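Local coordinates for protein probable glutathione reductase (Sinorhizobium meliloti, PDB 4DNA) that probably catalyses the NADPH-dependent reduction of glutathione disulfide to glutathione, working as an FAD-containing homodimer, at residues A[174-179]-A[197-202]. Residues are numbered along the deposited sequence; the frame is centred on the assembly and turned at random.
Sequences LIAGGG and TLIYRG
Tyr200 CG is anti to its backbone N (chi1 -173°), and chi2 of 36° turns a ring face to Gly178. Leu198 has a similar first torsion (chi1 176°), and its CD1 reaches across to the carbonyls Ile175 O and Gly177 O. Gly178 CA sits over the centre of the Tyr200 ring, 3.4 Å from the centroid, as a CH-pi contact. Gly178 N lies over the same face; Gly202 N is over the opposite one, so the ring is sandwiched between two backbones. The lack of a side chain at Gly178 lets its CA come this close. Leu198 CD1 also meets Ile175 CG2 at 4.0 Å. This pair lies on the sheet face covered by helix 180-191. On the other face Leu174 CD1 touches Thr197 CB at 3.5 Å, and Ala176 CB packs on Ile199 CG2. The strands run parallel. Ile175 N donates a hydrogen bond to Thr197 O at 2.7 Å, nearly straight and along the C=O axis. Ile199 N donates one to Ile175 O from above the carbonyl plane. A third, from Gly177 N to Ile199 O (2.8 Å), carries the pairing into the turn. An alanine in place of Tyr200 would remove the ring and would probably leave the turn at Gly178 less firmly packed against the segment ending at Gly202. The contact closes a beta-alpha-beta unit whose GxGxxA-type glycine turn, probably part of the NAD(P) site, is characteristic of a Rossmann-type dinucleotide-binding fold.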
loop_
_atom_site.group_PDB
_atom_site.type_symbol
_atom_site.label_atom_id
_atom_site.label_comp_id
_atom_site.label_asym_id
_atom_site.label_seq_id
_atom_site.Cartn_x
_atom_site.Cartn_y
_atom_site.Cartn_z
ATOM N N LEU A 174 -18.888 23.876 -8.485
ATOM C CA LEU A 174 -19.839 22.879 -8.931
ATOM C C LEU A 174 -19.241 22.119 -10.092
ATOM O O LEU A 174 -18.935 22.716 -11.123
ATOM C CB LEU A 174 -21.170 23.521 -9.352
ATOM C CG LEU A 174 -22.168 22.576 -10.026
ATOM C CD1 LEU A 174 -22.832 21.683 -9.003
ATOM C CD2 LEU A 174 -23.212 23.326 -10.828
ATOM N N ILE A 175 -19.106 20.805 -9.922
ATOM C CA ILE A 175 -18.512 19.940 -10.933
ATOM C C ILE A 175 -19.492 18.968 -11.578
ATOM O O ILE A 175 -19.926 18.006 -10.955
ATOM C CB ILE A 175 -17.359 19.106 -10.365
ATOM C CG1 ILE A 175 -16.276 20.015 -9.807
ATOM C CG2 ILE A 175 -16.796 18.207 -11.451
ATOM C CD1 ILE A 175 -15.449 19.369 -8.718
ATOM N N ALA A 176 -19.802 19.217 -12.846
ATOM C CA ALA A 176 -20.519 18.264 -13.682
ATOM C C ALA A 176 -19.576 17.159 -14.180
ATOM O O ALA A 176 -18.440 17.431 -14.601
ATOM C CB ALA A 176 -21.151 18.990 -14.854
ATOM N N GLY A 177 -20.040 15.917 -14.134
ATOM C CA GLY A 177 -19.242 14.782 -14.596
ATOM C C GLY A 177 -19.342 13.661 -13.584
ATOM O O GLY A 177 -19.499 13.918 -12.394
ATOM N N GLY A 178 -19.252 12.418 -14.043
ATOM C CA GLY A 178 -19.303 11.269 -13.139
ATOM C C GLY A 178 -18.085 10.364 -13.120
ATOM O O GLY A 178 -18.018 9.439 -12.319
ATOM N N GLY A 179 -17.119 10.614 -13.998
ATOM C CA GLY A 179 -15.952 9.761 -14.101
ATOM C C GLY A 179 -14.874 10.084 -13.087
ATOM O O GLY A 179 -15.054 10.923 -12.182
ATOM N N THR A 197 -19.841 20.798 -4.882
ATOM C CA THR A 197 -21.031 20.080 -5.371
ATOM C C THR A 197 -20.725 19.338 -6.670
ATOM O O THR A 197 -20.102 19.888 -7.577
ATOM C CB THR A 197 -22.227 21.026 -5.609
ATOM O OG1 THR A 197 -22.316 21.975 -4.541
ATOM C CG2 THR A 197 -23.523 20.252 -5.707
ATOM N N LEU A 198 -21.169 18.089 -6.755
ATOM C CA LEU A 198 -20.949 17.259 -7.947
ATOM C C LEU A 198 -22.276 16.865 -8.595
ATOM O O LEU A 198 -23.199 16.409 -7.903
ATOM C CB LEU A 198 -20.132 16.012 -7.575
ATOM C CG LEU A 198 -19.831 14.916 -8.594
ATOM C CD1 LEU A 198 -18.744 15.302 -9.589
ATOM C CD2 LEU A 198 -19.392 13.695 -7.823
ATOM N N ILE A 199 -22.376 17.054 -9.911
ATOM C CA ILE A 199 -23.601 16.706 -10.638
ATOM C C ILE A 199 -23.329 15.831 -11.865
ATOM O O ILE A 199 -22.333 16.001 -12.577
ATOM C CB ILE A 199 -24.441 17.952 -10.984
ATOM C CG1 ILE A 199 -25.827 17.550 -11.511
ATOM C CG2 ILE A 199 -23.689 18.872 -11.937
ATOM C CD1 ILE A 199 -26.722 18.711 -11.912
ATOM N N TYR A 200 -24.229 14.880 -12.092
ATOM C CA TYR A 200 -24.011 13.828 -13.071
ATOM C C TYR A 200 -25.321 13.375 -13.661
ATOM O O TYR A 200 -26.300 13.230 -12.956
ATOM C CB TYR A 200 -23.329 12.639 -12.399
ATOM C CG TYR A 200 -22.896 11.522 -13.339
ATOM C CD1 TYR A 200 -22.403 11.793 -14.643
ATOM C CD2 TYR A 200 -22.942 10.192 -12.915
ATOM C CE1 TYR A 200 -21.994 10.762 -15.490
ATOM C CE2 TYR A 200 -22.529 9.159 -13.753
ATOM C CZ TYR A 200 -22.057 9.439 -15.034
ATOM O OH TYR A 200 -21.643 8.377 -15.825
ATOM N N ARG A 201 -25.310 13.131 -14.962
ATOM C CA ARG A 201 -26.517 12.815 -15.705
ATOM C C ARG A 201 -26.932 11.353 -15.555
ATOM O O ARG A 201 -28.091 11.001 -15.782
ATOM C CB ARG A 201 -26.366 13.211 -17.181
ATOM C CG ARG A 201 -25.007 12.924 -17.827
ATOM C CD ARG A 201 -25.132 12.520 -19.295
ATOM N NE ARG A 201 -26.422 12.927 -19.851
ATOM C CZ ARG A 201 -27.526 12.171 -19.855
ATOM N NH1 ARG A 201 -28.658 12.647 -20.376
ATOM N NH2 ARG A 201 -27.506 10.941 -19.341
ATOM N N GLY A 202 -25.987 10.513 -15.151
ATOM C CA GLY A 202 -26.255 9.092 -14.988
ATOM C C GLY A 202 -26.811 8.764 -13.622
ATOM O O GLY A 202 -26.989 9.651 -12.792
#